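Local coordinates for hypothetical protein (Mesorhizobium loti, PDB 2O2X) that removes the C-7 phosphate of D-glycero-beta-D-manno-heptose 1,7-bisphosphate, a magnesium-dependent step in the biosynthesis of ADP-heptose, at residues L12-V17 and C118-A123; P74-T79 and M114-A119; V78-G83 and P140-E145. One frame throughout, in Å; residues are numbered along the deposited sequence.

Starting from the N terminus, the chain first lays down 12-17, which waits about a hundred residues for its partner 118-123; contact 1 closes this long loop near the sheet edge formed by strand 12-14. Within that loop, contact 2 joins 74-79 to 114-119 as parallel neighbours, and because both contacts include Cys118 and Ala119 they finish at the same place in the chain. Contact 3 leaves from the same strand as contact 2, sharing Val78 and Thr79, but runs on to 140-145 and so crosses contact 1. Together the three tie the sheet margin, its central strands and the helix 141-150 to the strand ends where the substrate probably binds.

Contact 1 of 3, residues L12-V17 and C118-A123; sequences LTEPGV and CAYHEA
Tyr120 does most of the work in this contact, with one face of its ring over Gly16 CA, in a type I turn from Glu14 to Val17. The tight part is at Gly16: its CA sits 3.7 Å from the ring centroid of Tyr120, in a CH-pi contact. A CB on Gly16 would come within 2.4 Å of Tyr120 CE1, so a side chain would clash there. The phenol oxygen is gripped twice: Tyr120 OH donates to Glu14 OE1 at 2.6 Å, onto the anti lone pair of that oxygen, and accepts a weak bond from Gly16 N. Glu14 reaches it with CG wedged between backbone N and carbonyl carbon (chi1 48°), its carboxylate plane turned 65° from the ring. An alanine in place of Tyr120 would remove ring and hydroxyl together, and would probably lose both the cover over Gly16 and the link from Gly16 N to the Glu14 carboxylate through the phenol oxygen. Beside the ring, Ala119 N gives Gly16 O a nearly straight bond of 2.8 Å (172°). The other side is loose: Pro15 is exposed and meets only Tyr120 OH across the contact, through its CD. Val17 and Cys118 form an antiparallel non-hydrogen-bonded pair, which joins strand 17-21, next to the outermost strand 12-14, to strand 114-118; His133 meets the Tyr120 ring, while Trp91 of helix 91-107 packs on Ala119.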
loop_
_atom_site.group_PDB
_atom_site.type_symbol
_atom_site.label_atom_id
_atom_site.label_comp_id
_atom_site.label_asym_id
_atom_site.label_seq_id
_atom_site.Cartn_x
_atom_site.Cartn_y
_atom_site.Cartn_z
ATOM N N LEU A 12 -1.169 -10.339 13.933
ATOM C CA LEU A 12 -0.462 -11.284 13.075
ATOM C C LEU A 12 -1.345 -12.440 12.698
ATOM O O LEU A 12 -1.999 -13.032 13.573
ATOM C CB LEU A 12 0.785 -11.808 13.780
ATOM C CG LEU A 12 1.817 -10.771 14.191
ATOM C CD1 LEU A 12 2.993 -11.483 14.828
ATOM C CD2 LEU A 12 2.262 -9.950 12.993
ATOM N N THR A 13 -1.375 -12.792 11.423
ATOM C CA THR A 13 -2.066 -13.998 10.987
ATOM C C THR A 13 -1.091 -15.170 10.913
ATOM O O THR A 13 -1.496 -16.325 10.880
ATOM C CB THR A 13 -2.744 -13.785 9.638
ATOM O OG1 THR A 13 -1.749 -13.384 8.685
ATOM C CG2 THR A 13 -3.798 -12.683 9.758
ATOM N N GLU A 14 0.200 -14.855 10.867
ATOM C CA GLU A 14 1.284 -15.828 10.946
ATOM C C GLU A 14 2.534 -15.046 11.316
ATOM O O GLU A 14 2.482 -13.811 11.383
ATOM C CB GLU A 14 1.433 -16.628 9.654
ATOM C CG GLU A 14 1.459 -15.823 8.423
ATOM C CD GLU A 14 1.626 -16.685 7.178
ATOM O OE1 GLU A 14 2.759 -17.095 6.888
ATOM O OE2 GLU A 14 0.634 -16.937 6.477
ATOM N N PRO A 15 3.654 -15.729 11.626
ATOM C CA PRO A 15 4.742 -14.972 12.230
ATOM C C PRO A 15 5.246 -13.793 11.383
ATOM O O PRO A 15 5.731 -12.830 11.943
ATOM C CB PRO A 15 5.840 -16.013 12.402
ATOM C CG PRO A 15 5.067 -17.293 12.552
ATOM C CD PRO A 15 3.953 -17.185 11.603
ATOM N N GLY A 16 5.107 -13.875 10.065
ATOM C CA GLY A 16 5.587 -12.805 9.200
ATOM C C GLY A 16 4.512 -12.020 8.471
ATOM O O GLY A 16 4.826 -11.325 7.510
ATOM N N VAL A 17 3.242 -12.094 8.905
ATOM C CA VAL A 17 2.163 -11.377 8.239
ATOM C C VAL A 17 1.267 -10.653 9.217
ATOM O O VAL A 17 0.708 -11.264 10.136
ATOM C CB VAL A 17 1.309 -12.278 7.346
ATOM C CG1 VAL A 17 0.240 -11.440 6.634
ATOM C CG2 VAL A 17 2.164 -13.049 6.355
ATOM N N CYS A 118 4.231 -7.671 5.282
ATOM C CA CYS A 118 4.897 -8.976 5.135
ATOM C C CYS A 118 6.363 -8.865 5.502
ATOM O O CYS A 118 7.098 -8.112 4.867
ATOM C CB CYS A 118 4.762 -9.495 3.730
ATOM S SG CYS A 118 5.492 -11.176 3.602
ATOM N N ALA A 119 6.789 -9.641 6.506
ATOM C CA ALA A 119 8.165 -9.599 7.030
ATOM C C ALA A 119 9.129 -10.528 6.306
ATOM O O ALA A 119 10.345 -10.335 6.395
ATOM C CB ALA A 119 8.165 -9.938 8.488
ATOM N N TYR A 120 8.610 -11.561 5.658
ATOM C CA TYR A 120 9.452 -12.645 5.153
ATOM C C TYR A 120 10.428 -12.180 4.081
ATOM O O TYR A 120 10.061 -11.435 3.158
ATOM C CB TYR A 120 8.582 -13.737 4.555
ATOM C CG TYR A 120 7.614 -14.396 5.526
ATOM C CD1 TYR A 120 8.066 -15.007 6.690
ATOM C CD2 TYR A 120 6.249 -14.443 5.259
ATOM C CE1 TYR A 120 7.164 -15.639 7.582
ATOM C CE2 TYR A 120 5.349 -15.076 6.140
ATOM C CZ TYR A 120 5.819 -15.667 7.282
ATOM O OH TYR A 120 4.926 -16.272 8.149
ATOM N N HIS A 121 11.678 -12.628 4.162
ATOM C CA HIS A 121 12.666 -12.267 3.154
ATOM C C HIS A 121 13.750 -13.319 3.071
ATOM O O HIS A 121 14.175 -13.838 4.100
ATOM C CB HIS A 121 13.267 -10.899 3.501
ATOM C CG HIS A 121 14.139 -10.303 2.435
ATOM N ND1 HIS A 121 15.486 -10.589 2.312
ATOM C CD2 HIS A 121 13.857 -9.404 1.464
ATOM C CE1 HIS A 121 15.985 -9.902 1.296
ATOM N NE2 HIS A 121 15.020 -9.167 0.769
ATOM N N GLU A 122 14.253 -13.535 1.860
ATOM C CA GLU A 122 15.298 -14.561 1.579
ATOM C C GLU A 122 16.588 -14.368 2.361
ATOM O O GLU A 122 17.273 -15.359 2.678
ATOM C CB GLU A 122 15.609 -14.602 0.084
ATOM C CG GLU A 122 16.209 -13.347 -0.493
ATOM C CD GLU A 122 17.722 -13.314 -0.463
ATOM O OE1 GLU A 122 18.366 -14.378 -0.259
ATOM O OE2 GLU A 122 18.273 -12.205 -0.671
ATOM N N ALA A 123 16.925 -13.116 2.668
ATOM C CA ALA A 123 18.148 -12.784 3.378
ATOM C C ALA A 123 17.960 -12.669 4.870
ATOM O O ALA A 123 18.812 -12.160 5.595
ATOM C CB ALA A 123 18.752 -11.492 2.814
#

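Contact 2 of 3, residues P74-T79 and M114-A119; sequences PVVVVT and MVLACA
Two strands, 75-79 and 114-118, run side by side in parallel, their axes 12° apart, and backbone bonds, of which Leu116 N to Val77 O (2.9 Å, 175°) is the straightest, hold them in register. Leu116 has the most telling side chain. Its CG stands anti to the carbonyl carbon, but chi2 of 93° is away from the usual staggered values, and this turn brings CD1 to 3.5 Å from Val76 CG1. The same methyl, Leu116 CD1, lies 4.0 Å from Val78 CG1, so it bridges two valines. Those valines differ: Val76 presents the methyl anti to its backbone N, Val78 the one anti to its carbonyl carbon. Met114, a selenomethionine, touches Val76 CG1 only with CB, at 4.2 Å; beyond that the chain, extended as far as SE, leads off. On the face of Val77 and Val115, Thr79 has CG2 wedged between backbone N and carbonyl carbon, 3.6 Å from Ala117 CB. This is the core of the Rossmann-like HAD sheet. Helix 91-107 covers the Val115 and Ala117 face through Asn98, Trp91 and Phe94, helix 141-150 packs on the face of Val76 and Leu116, and strand 34-36 continues the sheet beyond Val76 and Val78.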
loop_
_atom_site.group_PDB
_atom_site.type_symbol
_atom_site.label_atom_id
_atom_site.label_comp_id
_atom_site.label_asym_id
_atom_site.label_seq_id
_atom_site.Cartn_x
_atom_site.Cartn_y
_atom_site.Cartn_z
ATOM N N PRO A 74 -11.850 2.587 -0.542
ATOM C CA PRO A 74 -10.923 2.206 0.526
ATOM C C PRO A 74 -9.454 2.377 0.104
ATOM O O PRO A 74 -9.089 2.087 -1.057
ATOM C CB PRO A 74 -11.237 0.730 0.772
ATOM C CG PRO A 74 -11.940 0.291 -0.419
ATOM C CD PRO A 74 -12.638 1.437 -1.016
ATOM N N VAL A 75 -8.644 2.839 1.051
ATOM C CA VAL A 75 -7.208 2.977 0.875
ATOM C C VAL A 75 -6.513 1.888 1.665
ATOM O O VAL A 75 -6.689 1.768 2.875
ATOM C CB VAL A 75 -6.731 4.372 1.297
ATOM C CG1 VAL A 75 -5.214 4.470 1.181
ATOM C CG2 VAL A 75 -7.440 5.489 0.470
ATOM N N VAL A 76 -5.759 1.050 0.961
ATOM C CA VAL A 76 -5.157 -0.144 1.524
ATOM C C VAL A 76 -3.647 -0.067 1.411
ATOM O O VAL A 76 -3.095 0.011 0.312
ATOM C CB VAL A 76 -5.670 -1.428 0.841
ATOM C CG1 VAL A 76 -5.033 -2.654 1.445
ATOM C CG2 VAL A 76 -7.210 -1.512 0.920
ATOM N N VAL A 77 -2.978 -0.057 2.571
ATOM C CA VAL A 77 -1.507 -0.015 2.617
ATOM C C VAL A 77 -1.005 -1.437 2.509
ATOM O O VAL A 77 -1.445 -2.296 3.268
ATOM C CB VAL A 77 -1.007 0.645 3.901
ATOM C CG1 VAL A 77 0.537 0.614 3.949
ATOM C CG2 VAL A 77 -1.518 2.095 3.996
ATOM N N VAL A 78 -0.101 -1.696 1.580
ATOM C CA VAL A 78 0.483 -3.046 1.382
ATOM C C VAL A 78 2.000 -2.865 1.375
ATOM O O VAL A 78 2.568 -2.227 0.490
ATOM C CB VAL A 78 -0.014 -3.769 0.097
ATOM C CG1 VAL A 78 -1.431 -4.212 0.283
ATOM C CG2 VAL A 78 0.115 -2.877 -1.153
ATOM N N THR A 79 2.666 -3.373 2.405
ATOM C CA THR A 79 4.082 -3.016 2.636
ATOM C C THR A 79 4.903 -4.258 2.958
ATOM O O THR A 79 4.521 -5.052 3.814
ATOM C CB THR A 79 4.236 -1.941 3.753
ATOM O OG1 THR A 79 5.615 -1.685 4.031
ATOM C CG2 THR A 79 3.575 -2.325 5.048
HETATM N N MSE A 114 -7.033 -0.068 5.684
HETATM C CA MSE A 114 -6.481 -1.375 6.021
HETATM C C MSE A 114 -4.965 -1.299 5.845
HETATM O O MSE A 114 -4.470 -0.582 4.954
HETATM C CB MSE A 114 -7.079 -2.459 5.136
HETATM C CG MSE A 114 -6.612 -3.852 5.447
HETATM SE SE MSE A 114 -7.533 -5.269 4.517
HETATM C CE MSE A 114 -9.118 -5.322 5.606
ATOM N N VAL A 115 -4.245 -2.014 6.699
ATOM C CA VAL A 115 -2.785 -2.182 6.555
ATOM C C VAL A 115 -2.441 -3.664 6.508
ATOM O O VAL A 115 -2.835 -4.410 7.417
ATOM C CB VAL A 115 -2.030 -1.538 7.739
ATOM C CG1 VAL A 115 -0.516 -1.796 7.646
ATOM C CG2 VAL A 115 -2.315 -0.035 7.808
ATOM N N LEU A 116 -1.707 -4.084 5.476
ATOM C CA LEU A 116 -1.104 -5.412 5.401
ATOM C C LEU A 116 0.399 -5.262 5.285
ATOM O O LEU A 116 0.893 -4.372 4.586
ATOM C CB LEU A 116 -1.641 -6.262 4.261
ATOM C CG LEU A 116 -3.172 -6.382 4.224
ATOM C CD1 LEU A 116 -3.792 -5.330 3.340
ATOM C CD2 LEU A 116 -3.590 -7.737 3.642
ATOM N N ALA A 117 1.131 -6.100 6.003
ATOM C CA ALA A 117 2.576 -6.079 5.968
ATOM C C ALA A 117 3.145 -7.484 6.005
ATOM O O ALA A 117 2.585 -8.388 6.665
ATOM C CB ALA A 117 3.132 -5.271 7.130
ATOM N N CYS A 118 4.231 -7.671 5.282
ATOM C CA CYS A 118 4.897 -8.976 5.135
ATOM C C CYS A 118 6.363 -8.865 5.502
ATOM O O CYS A 118 7.098 -8.112 4.867
ATOM C CB CYS A 118 4.762 -9.495 3.730
ATOM S SG CYS A 118 5.492 -11.176 3.602
ATOM N N ALA A 119 6.789 -9.641 6.506
ATOM C CA ALA A 119 8.165 -9.599 7.030
ATOM C C ALA A 119 9.129 -10.528 6.306
ATOM O O ALA A 119 10.345 -10.335 6.395
ATOM C CB ALA A 119 8.165 -9.938 8.488
#

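Contact 3 of 3, residues V78-G83 and P140-E145; sequences VTNQSG and PGMLVE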
loop_
_atom_site.group_PDB
_atom_site.type_symbol
_atom_site.label_atom_id
_atom_site.label_comp_id
_atom_site.label_asym_id
_atom_site.label_seq_id
_atom_site.Cartn_x
_atom_site.Cartn_y
_atom_site.Cartn_z
ATOM N N VAL A 78 -0.101 -1.696 1.580
ATOM C CA VAL A 78 0.483 -3.046 1.382
ATOM C C VAL A 78 2.000 -2.865 1.375
ATOM O O VAL A 78 2.568 -2.227 0.490
ATOM C CB VAL A 78 -0.014 -3.769 0.097
ATOM C CG1 VAL A 78 -1.431 -4.212 0.283
ATOM C CG2 VAL A 78 0.115 -2.877 -1.153
ATOM N N THR A 79 2.666 -3.373 2.405
ATOM C CA THR A 79 4.082 -3.016 2.636
ATOM C C THR A 79 4.903 -4.258 2.958
ATOM O O THR A 79 4.521 -5.052 3.814
ATOM C CB THR A 79 4.236 -1.941 3.753
ATOM O OG1 THR A 79 5.615 -1.685 4.031
ATOM C CG2 THR A 79 3.575 -2.325 5.048
ATOM N N ASN A 80 6.048 -4.404 2.294
ATOM C CA ASN A 80 7.048 -5.386 2.677
ATOM C C ASN A 80 7.926 -4.743 3.760
ATOM O O ASN A 80 8.406 -3.620 3.631
ATOM C CB ASN A 80 7.987 -5.771 1.530
ATOM C CG ASN A 80 7.340 -6.621 0.407
ATOM O OD1 ASN A 80 6.237 -7.160 0.541
ATOM N ND2 ASN A 80 8.080 -6.779 -0.709
ATOM N N GLN A 81 8.124 -5.473 4.847
ATOM C CA GLN A 81 8.947 -5.071 5.972
ATOM C C GLN A 81 10.041 -6.101 6.215
ATOM O O GLN A 81 10.093 -6.765 7.277
ATOM C CB GLN A 81 8.047 -4.866 7.199
ATOM C CG GLN A 81 7.061 -3.700 7.046
ATOM C CD GLN A 81 7.725 -2.352 7.178
ATOM O OE1 GLN A 81 8.554 -2.137 8.077
ATOM N NE2 GLN A 81 7.361 -1.419 6.300
ATOM N N SER A 82 10.941 -6.238 5.246
ATOM C CA SER A 82 11.985 -7.267 5.314
ATOM C C SER A 82 12.938 -7.065 6.467
ATOM O O SER A 82 13.585 -8.021 6.888
ATOM C CB SER A 82 12.785 -7.309 4.018
ATOM O OG SER A 82 13.600 -6.156 3.891
ATOM N N GLY A 83 13.023 -5.854 7.004
ATOM C CA GLY A 83 13.916 -5.601 8.124
ATOM C C GLY A 83 13.580 -6.479 9.310
ATOM O O GLY A 83 14.444 -6.752 10.137
ATOM N N PRO A 140 1.335 -11.306 -5.319
ATOM C CA PRO A 140 0.134 -10.497 -5.088
ATOM C C PRO A 140 -0.687 -10.808 -3.837
ATOM O O PRO A 140 -1.783 -10.259 -3.679
ATOM C CB PRO A 140 -0.704 -10.807 -6.322
ATOM C CG PRO A 140 -0.364 -12.231 -6.612
ATOM C CD PRO A 140 1.102 -12.334 -6.344
ATOM N N GLY A 141 -0.160 -11.620 -2.934
ATOM C CA GLY A 141 -0.970 -12.123 -1.822
ATOM C C GLY A 141 -1.656 -11.082 -0.985
ATOM O O GLY A 141 -2.806 -11.259 -0.572
HETATM N N MSE A 142 -0.958 -9.990 -0.693
HETATM C CA MSE A 142 -1.575 -8.980 0.197
HETATM C C MSE A 142 -2.750 -8.298 -0.499
HETATM O O MSE A 142 -3.721 -7.892 0.136
HETATM C CB MSE A 142 -0.551 -7.917 0.645
HETATM C CG MSE A 142 0.379 -8.435 1.687
HETATM SE SE MSE A 142 1.569 -7.073 2.414
HETATM C CE MSE A 142 2.779 -6.900 0.957
ATOM N N LEU A 143 -2.644 -8.099 -1.818
ATOM C CA LEU A 143 -3.739 -7.502 -2.575
ATOM C C LEU A 143 -4.920 -8.470 -2.628
ATOM O O LEU A 143 -6.060 -8.075 -2.429
ATOM C CB LEU A 143 -3.300 -7.111 -4.001
ATOM C CG LEU A 143 -2.349 -5.922 -4.167
ATOM C CD1 LEU A 143 -0.952 -6.232 -3.670
ATOM C CD2 LEU A 143 -2.338 -5.485 -5.609
ATOM N N VAL A 144 -4.630 -9.734 -2.899
ATOM C CA VAL A 144 -5.676 -10.755 -2.979
ATOM C C VAL A 144 -6.367 -10.895 -1.616
ATOM O O VAL A 144 -7.604 -10.954 -1.532
ATOM C CB VAL A 144 -5.074 -12.093 -3.482
ATOM C CG1 VAL A 144 -6.068 -13.258 -3.325
ATOM C CG2 VAL A 144 -4.622 -11.950 -4.899
ATOM N N GLU A 145 -5.592 -10.890 -0.536
ATOM C CA GLU A 145 -6.182 -10.989 0.800
ATOM C C GLU A 145 -7.040 -9.773 1.152
ATOM O O GLU A 145 -8.148 -9.901 1.680
ATOM C CB GLU A 145 -5.087 -11.187 1.827
ATOM C CG GLU A 145 -5.558 -11.407 3.248
ATOM C CD GLU A 145 -6.407 -12.661 3.444
ATOM O OE1 GLU A 145 -6.279 -13.626 2.653
ATOM O OE2 GLU A 145 -7.186 -12.676 4.416
#
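Val78 opens the segment by pointing at the helix that begins after Pro140, its CG1 resting 3.8 Å from Met142 CB as the two side chains pass alongside, each heading the other way. The other methyl, Val78 CG2, looks toward Leu143 CD1 more loosely, at 4.3 Å. At Thr79 the side chain turns away, and it is the backbone that meets the helix: Met142 SE lies 3.8 Å from Thr79 O. The strand and helix segments run nearly antiparallel, 152° apart, a sheet-helix packing of the HAD fold in which the end of the strand carries the motif II threonine; Thr79 probably stabilises the phosphoryl group. Asn80 follows, with CG anti to the carbonyl carbon. Met142, a selenomethionine, is extended as far as SE and then bends (chi3 -75°), which puts CE 3.5 Å from Asn80 OD1. The other branch of this amide, Asn80 ND2, bonds to the carbonyl of Lys137. Gln81 curls back along its own segment, so that NE2 donates to Thr79 OG1 at 2.9 Å, the hydroxyl oxygen lying in the amide plane. The same nitrogen also bonds to OD2 of Asp39, the probable proton donor, so one amide group holds both the threonine and the aspartate.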